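CELL WALL surface anchor family protein (Streptococcus pneumoniae, PDB 2X9Z) forms the repeating backbone subunit of the pneumococcal pilus, a surface fibre that probably serves in cell adhesion. Local coordinates at residues K7-K12 against V34-V39; T67-V72 against K113-A118. The protein carries 1 engineered substitution. All coordinates share one frame; numbering follows the deposited sequence.

Interaction 1. Residues K7-K12 against V34-V39; sequences KDFKGK and VEYEIV
Asp-8 and Glu-37 form an antiparallel hydrogen-bonded pair. Glu-37 N donates to Asp-8 O at 2.9 Å, Asp-8 N returns the bond to Glu-37 O at 3.1 Å, and both donors lie nearly along the C=O axes. Past the non-hydrogen-bonded pair Phe-9 and Tyr-36, Lys-10 N reaches Glu-35 O at 2.9 Å, this time from above the carbonyl plane. Lys-10 already belongs to the type II turn by which the chain leaves the strand, closed by Lys-12 N on Phe-9 O, with Gly-11 at positive phi (86°).

Glu-37 receives that turn. Its CG sits in the crowded position between backbone N and carbonyl carbon (chi1 66°), and the extended chain carries the carboxylate up to the turn. Gly-11 N points almost straight at Glu-37 OE2, 2.9 Å away and well above the carboxylate plane, while OE1 accepts from Ala-13 N. Asp-8 is fixed in turn: OD1 uses its anti lone pair for the N-H of Phe-9, and OD2 forms a salt bridge with Arg-19.

Phe-9 and Tyr-36 run side by side, their planes inclined at 46°. Phe-9 CD2 lies over one face of the tyrosine, toward its rim, and Phe-9 CE2 is 3.7 Å from Tyr-36 CE2. Val-34 CG1 packs on the same Phe-9 CE2 at 3.6 Å. On the exposed flank, the Lys-10 methylenes lie alongside Glu-35.

Lys-7, fully extended with CG anti to the backbone N, crosses the tyrosine obliquely, its CE 3.8 Å from Tyr-36 CD2. Its NZ is covalently joined to Asn-132 CG and hydrogen-bonded to Asp-55 OD1. This is the Lys-Asn isopeptide crosslink known from Gram-positive pilins, here tying an edge strand of one sheet to strand 130-139 of the sheet that faces it.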
loop_
_atom_site.group_PDB
_atom_site.type_symbol
_atom_site.label_atom_id
_atom_site.label_comp_id
_atom_site.label_asym_id
_atom_site.label_seq_id
_atom_site.Cartn_x
_atom_site.Cartn_y
_atom_site.Cartn_z
ATOM N N LYS A 7 8.439 -2.908 -6.231
ATOM C CA LYS A 7 7.381 -3.825 -6.590
ATOM C C LYS A 7 7.326 -3.953 -8.101
ATOM O O LYS A 7 7.367 -2.954 -8.818
ATOM C CB LYS A 7 6.037 -3.327 -6.085
ATOM C CG LYS A 7 4.930 -4.254 -6.482
ATOM C CD LYS A 7 3.586 -3.748 -6.098
ATOM C CE LYS A 7 2.589 -4.822 -6.432
ATOM N NZ LYS A 7 1.325 -4.568 -5.752
ATOM N N ASP A 8 7.221 -5.182 -8.593
ATOM C CA ASP A 8 7.115 -5.385 -10.032
ATOM C C ASP A 8 6.572 -6.781 -10.306
ATOM O O ASP A 8 6.225 -7.521 -9.384
ATOM C CB ASP A 8 8.494 -5.195 -10.687
ATOM C CG ASP A 8 8.414 -4.630 -12.103
ATOM O OD1 ASP A 8 7.409 -4.865 -12.811
ATOM O OD2 ASP A 8 9.375 -3.942 -12.509
ATOM N N PHE A 9 6.491 -7.131 -11.578
ATOM C CA PHE A 9 6.115 -8.487 -11.945
ATOM C C PHE A 9 7.234 -9.457 -11.583
ATOM O O PHE A 9 8.369 -9.044 -11.326
ATOM C CB PHE A 9 5.781 -8.547 -13.434
ATOM C CG PHE A 9 4.716 -7.572 -13.837
ATOM C CD1 PHE A 9 4.993 -6.526 -14.707
ATOM C CD2 PHE A 9 3.438 -7.681 -13.311
ATOM C CE1 PHE A 9 4.007 -5.616 -15.051
ATOM C CE2 PHE A 9 2.448 -6.779 -13.664
ATOM C CZ PHE A 9 2.738 -5.741 -14.535
ATOM N N LYS A 10 6.900 -10.743 -11.533
ATOM C CA LYS A 10 7.857 -11.788 -11.177
ATOM C C LYS A 10 9.190 -11.638 -11.913
ATOM O O LYS A 10 9.222 -11.512 -13.142
ATOM C CB LYS A 10 7.255 -13.171 -11.449
ATOM C CG LYS A 10 8.223 -14.327 -11.263
ATOM C CD LYS A 10 7.489 -15.654 -11.381
ATOM C CE LYS A 10 8.406 -16.830 -11.098
ATOM N NZ LYS A 10 9.490 -16.935 -12.110
ATOM N N GLY A 11 10.285 -11.634 -11.152
ATOM C CA GLY A 11 11.620 -11.595 -11.722
ATOM C C GLY A 11 12.156 -10.210 -12.042
ATOM O O GLY A 11 13.294 -10.077 -12.493
ATOM N N LYS A 12 11.351 -9.178 -11.810
ATOM C CA LYS A 12 11.707 -7.838 -12.269
ATOM C C LYS A 12 11.905 -6.807 -11.161
ATOM O O LYS A 12 12.392 -5.709 -11.426
ATOM C CB LYS A 12 10.663 -7.332 -13.266
ATOM C CG LYS A 12 10.559 -8.167 -14.539
ATOM C CD LYS A 12 9.555 -7.554 -15.513
ATOM C CE LYS A 12 9.709 -8.107 -16.929
ATOM N NZ LYS A 12 9.280 -9.525 -17.046
ATOM N N VAL A 34 -1.461 -13.057 -13.329
ATOM C CA VAL A 34 -0.340 -12.126 -13.336
ATOM C C VAL A 34 0.457 -12.301 -12.043
ATOM O O VAL A 34 -0.097 -12.196 -10.950
ATOM C CB VAL A 34 -0.844 -10.669 -13.453
ATOM C CG1 VAL A 34 0.326 -9.699 -13.535
ATOM C CG2 VAL A 34 -1.767 -10.520 -14.670
ATOM N N GLU A 35 1.752 -12.572 -12.170
ATOM C CA GLU A 35 2.594 -12.853 -11.012
ATOM C C GLU A 35 3.359 -11.613 -10.570
ATOM O O GLU A 35 3.979 -10.924 -11.386
ATOM C CB GLU A 35 3.565 -13.985 -11.331
ATOM C CG GLU A 35 2.863 -15.302 -11.621
ATOM C CD GLU A 35 3.819 -16.373 -12.084
ATOM O OE1 GLU A 35 4.270 -16.299 -13.247
ATOM O OE2 GLU A 35 4.117 -17.283 -11.286
ATOM N N TYR A 36 3.322 -11.355 -9.264
ATOM C CA TYR A 36 3.915 -10.169 -8.664
ATOM C C TYR A 36 4.969 -10.508 -7.624
ATOM O O TYR A 36 4.955 -11.583 -7.026
ATOM C CB TYR A 36 2.832 -9.352 -7.963
ATOM C CG TYR A 36 1.909 -8.594 -8.891
ATOM C CD1 TYR A 36 0.734 -9.165 -9.370
ATOM C CD2 TYR A 36 2.211 -7.303 -9.283
ATOM C CE1 TYR A 36 -0.111 -8.462 -10.214
ATOM C CE2 TYR A 36 1.376 -6.600 -10.111
ATOM C CZ TYR A 36 0.218 -7.175 -10.575
ATOM O OH TYR A 36 -0.597 -6.448 -11.415
ATOM N N GLU A 37 5.860 -9.555 -7.386
ATOM C CA GLU A 37 6.797 -9.671 -6.282
ATOM C C GLU A 37 7.101 -8.305 -5.675
ATOM O O GLU A 37 7.135 -7.279 -6.374
ATOM C CB GLU A 37 8.082 -10.364 -6.728
ATOM C CG GLU A 37 8.884 -9.582 -7.739
ATOM C CD GLU A 37 10.087 -10.351 -8.245
ATOM O OE1 GLU A 37 11.087 -9.709 -8.611
ATOM O OE2 GLU A 37 10.030 -11.599 -8.282
ATOM N N ILE A 38 7.302 -8.304 -4.361
ATOM C CA ILE A 38 7.703 -7.123 -3.618
ATOM C C ILE A 38 9.030 -7.491 -2.960
ATOM O O ILE A 38 9.110 -8.485 -2.235
ATOM C CB ILE A 38 6.677 -6.790 -2.510
ATOM C CG1 ILE A 38 5.264 -6.632 -3.089
ATOM C CG2 ILE A 38 7.113 -5.560 -1.723
ATOM C CD1 ILE A 38 4.197 -6.687 -2.032
ATOM N N VAL A 39 10.070 -6.709 -3.234
ATOM C CA VAL A 39 11.393 -6.980 -2.691
ATOM C C VAL A 39 11.812 -5.816 -1.797
ATOM O O VAL A 39 11.749 -4.652 -2.220
ATOM C CB VAL A 39 12.434 -7.181 -3.816
ATOM C CG1 VAL A 39 13.828 -7.291 -3.238
ATOM C CG2 VAL A 39 12.086 -8.413 -4.656
#

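Interaction 2. Residues T67-V72 against K113-A118; sequences TVKVTV and KITYSA
Strands 61-72 and 110-120 are antiparallel neighbours in the five-stranded sheet that packs against a second sheet containing strands 50-57 and 90-95. Their ladder is regular. Lys-69 and Thr-115 form one hydrogen-bonded pair, with Lys-69 N to Thr-115 O and Thr-115 N to Lys-69 O both at 2.9 Å. Thr-71 and Lys-113 form the next, with Thr-71 N to Lys-113 O also 2.9 Å and Lys-113 N returning a bond to Thr-71 O; the donors here lie in the carbonyl planes. Between them sits the non-hydrogen-bonded pair Val-70 and Ile-114.

At Thr-67 a side chain carries the pattern on. Its OG1, in the crowded position between backbone N and carbonyl carbon (chi1 68°), accepts a nearly straight bond from Ser-117 N at 3.0 Å. The same OG1 is hydrogen-bonded to Asn-64 O, and Asn-64 ND2 holds Ser-117 OG, so Asn-64 braces both residues. Beside this, a water donates to Thr-67 O at 2.7 Å and also bonds Thr-115 OG1 at 2.8 Å. A second water donates to Lys-113 O and has a weak link to Thr-71 OG1.

The inward side is mainly apolar, though the Tyr-116 hydroxyl has a weak hydrogen bond to Asp-55. Val-68 splits its branches: CG1 lies 3.9 Å from Ile-114 CG2, while CG2 turns to the CB of Tyr-116. Val-70, with CG2 anti to the backbone N, lays that methyl beside Ile-114 CG1 at 4.0 Å. Leu-93 and Phe-91 of strand 90-95 meet these residues from the facing sheet.

The two faces thus differ in chemistry: valine, isoleucine and tyrosine turn into the sandwich, whereas Lys-69, Thr-71, Lys-113 and Thr-115 line a watered outer surface, where threonine hydroxyls and bound water supplement the backbone bonds.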
loop_
_atom_site.group_PDB
_atom_site.type_symbol
_atom_site.label_atom_id
_atom_site.label_comp_id
_atom_site.label_asym_id
_atom_site.label_seq_id
_atom_site.Cartn_x
_atom_site.Cartn_y
_atom_site.Cartn_z
ATOM N N THR A 67 -2.020 -17.477 -2.490
ATOM C CA THR A 67 -0.811 -17.472 -3.317
ATOM C C THR A 67 0.380 -16.719 -2.723
ATOM O O THR A 67 1.430 -16.646 -3.355
ATOM C CB THR A 67 -1.076 -16.916 -4.744
ATOM O OG1 THR A 67 -1.380 -15.517 -4.687
ATOM C CG2 THR A 67 -2.225 -17.669 -5.412
ATOM N N VAL A 68 0.231 -16.156 -1.525
ATOM C CA VAL A 68 1.312 -15.363 -0.936
ATOM C C VAL A 68 2.414 -16.251 -0.365
ATOM O O VAL A 68 2.145 -17.154 0.435
ATOM C CB VAL A 68 0.798 -14.397 0.158
ATOM C CG1 VAL A 68 1.937 -13.556 0.706
ATOM C CG2 VAL A 68 -0.293 -13.502 -0.390
ATOM N N LYS A 69 3.649 -15.990 -0.791
ATOM C CA LYS A 69 4.831 -16.657 -0.255
ATOM C C LYS A 69 5.831 -15.598 0.196
ATOM O O LYS A 69 5.950 -14.541 -0.422
ATOM C CB LYS A 69 5.484 -17.540 -1.324
ATOM C CG LYS A 69 4.555 -18.557 -1.986
ATOM C CD LYS A 69 4.491 -19.867 -1.223
ATOM C CE LYS A 69 3.891 -20.981 -2.075
ATOM N NZ LYS A 69 2.486 -20.698 -2.437
ATOM N N VAL A 70 6.535 -15.868 1.287
ATOM C CA VAL A 70 7.510 -14.907 1.796
ATOM C C VAL A 70 8.826 -15.584 2.177
ATOM O O VAL A 70 8.837 -16.620 2.852
ATOM C CB VAL A 70 6.940 -14.096 2.991
ATOM C CG1 VAL A 70 6.446 -15.015 4.098
ATOM C CG2 VAL A 70 7.973 -13.107 3.516
ATOM N N THR A 71 9.926 -14.984 1.728
ATOM C CA THR A 71 11.266 -15.488 1.988
ATOM C C THR A 71 12.149 -14.368 2.523
ATOM O O THR A 71 11.926 -13.189 2.225
ATOM C CB THR A 71 11.927 -16.059 0.700
ATOM O OG1 THR A 71 12.021 -15.028 -0.292
ATOM C CG2 THR A 71 11.128 -17.242 0.149
ATOM N N VAL A 72 13.138 -14.746 3.324
ATOM C CA VAL A 72 14.228 -13.848 3.691
ATOM C C VAL A 72 15.522 -14.465 3.169
ATOM O O VAL A 72 15.826 -15.617 3.469
ATOM C CB VAL A 72 14.327 -13.659 5.210
ATOM C CG1 VAL A 72 15.528 -12.783 5.552
ATOM C CG2 VAL A 72 13.038 -13.068 5.763
ATOM N N LYS A 113 11.481 -11.086 0.251
ATOM C CA LYS A 113 10.733 -11.168 -0.993
ATOM C C LYS A 113 9.358 -11.772 -0.732
ATOM O O LYS A 113 9.228 -12.829 -0.105
ATOM C CB LYS A 113 11.493 -12.014 -2.020
ATOM C CG LYS A 113 10.788 -12.164 -3.364
ATOM C CD LYS A 113 11.700 -12.881 -4.350
ATOM C CE LYS A 113 10.994 -13.251 -5.633
ATOM N NZ LYS A 113 11.916 -14.010 -6.517
ATOM N N ILE A 114 8.331 -11.081 -1.205
ATOM C CA ILE A 114 6.958 -11.540 -1.085
ATOM C C ILE A 114 6.426 -11.731 -2.497
ATOM O O ILE A 114 6.510 -10.824 -3.329
ATOM C CB ILE A 114 6.081 -10.509 -0.356
ATOM C CG1 ILE A 114 6.624 -10.260 1.052
ATOM C CG2 ILE A 114 4.614 -10.971 -0.319
ATOM C CD1 ILE A 114 5.978 -9.067 1.743
ATOM N N THR A 115 5.907 -12.918 -2.787
ATOM C CA THR A 115 5.356 -13.193 -4.110
ATOM C C THR A 115 3.891 -13.581 -3.989
ATOM O O THR A 115 3.453 -14.111 -2.960
ATOM C CB THR A 115 6.133 -14.306 -4.841
ATOM O OG1 THR A 115 6.017 -15.533 -4.113
ATOM C CG2 THR A 115 7.605 -13.955 -4.963
ATOM N N TYR A 116 3.135 -13.318 -5.049
ATOM C CA TYR A 116 1.713 -13.663 -5.102
ATOM C C TYR A 116 1.226 -13.436 -6.522
ATOM O O TYR A 116 1.958 -12.912 -7.357
ATOM C CB TYR A 116 0.899 -12.798 -4.134
ATOM C CG TYR A 116 0.831 -11.344 -4.532
ATOM C CD1 TYR A 116 -0.209 -10.870 -5.335
ATOM C CD2 TYR A 116 1.805 -10.443 -4.121
ATOM C CE1 TYR A 116 -0.284 -9.533 -5.715
ATOM C CE2 TYR A 116 1.740 -9.099 -4.489
ATOM C CZ TYR A 116 0.695 -8.656 -5.290
ATOM O OH TYR A 116 0.628 -7.338 -5.657
ATOM N N SER A 117 -0.007 -13.824 -6.796
ATOM C CA SER A 117 -0.566 -13.549 -8.111
ATOM C C SER A 117 -1.941 -12.910 -8.019
ATOM O O SER A 117 -2.583 -12.919 -6.957
ATOM C CB SER A 117 -0.609 -14.813 -8.970
ATOM O OG SER A 117 -1.480 -15.780 -8.417
ATOM N N ALA A 118 -2.372 -12.340 -9.141
ATOM C CA ALA A 118 -3.712 -11.793 -9.285
ATOM C C ALA A 118 -4.186 -12.134 -10.681
ATOM O O ALA A 118 -3.381 -12.413 -11.559
ATOM C CB ALA A 118 -3.703 -10.297 -9.076
HETATM O O HOH W 1 3.650 -16.781 -4.858
HETATM O O HOH W 2 8.959 -15.158 -1.885
#

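How the interactions relate
From the N terminus, strand 4-9 runs along the sheet edge, and the chain makes a mostly irregular excursion before strand 33-42 pairs with it, closing interaction 1. Interaction 2 opens later: after strand 61-72 the chain passes through strands 75-76, 82-87 and 90-95 and helix 97-103, then returns as strand 110-120. The two closures follow in series, neither nesting nor crossing. They meet edge to edge in the sheet, because strands 33-42 and 110-120 are neighbours: Tyr-36 N probably bonds Tyr-116 O, Val-34 N probably bonds Ala-118 O, and the two tyrosine rings meet nearly parallel. Together they make four adjacent strands of one sheet.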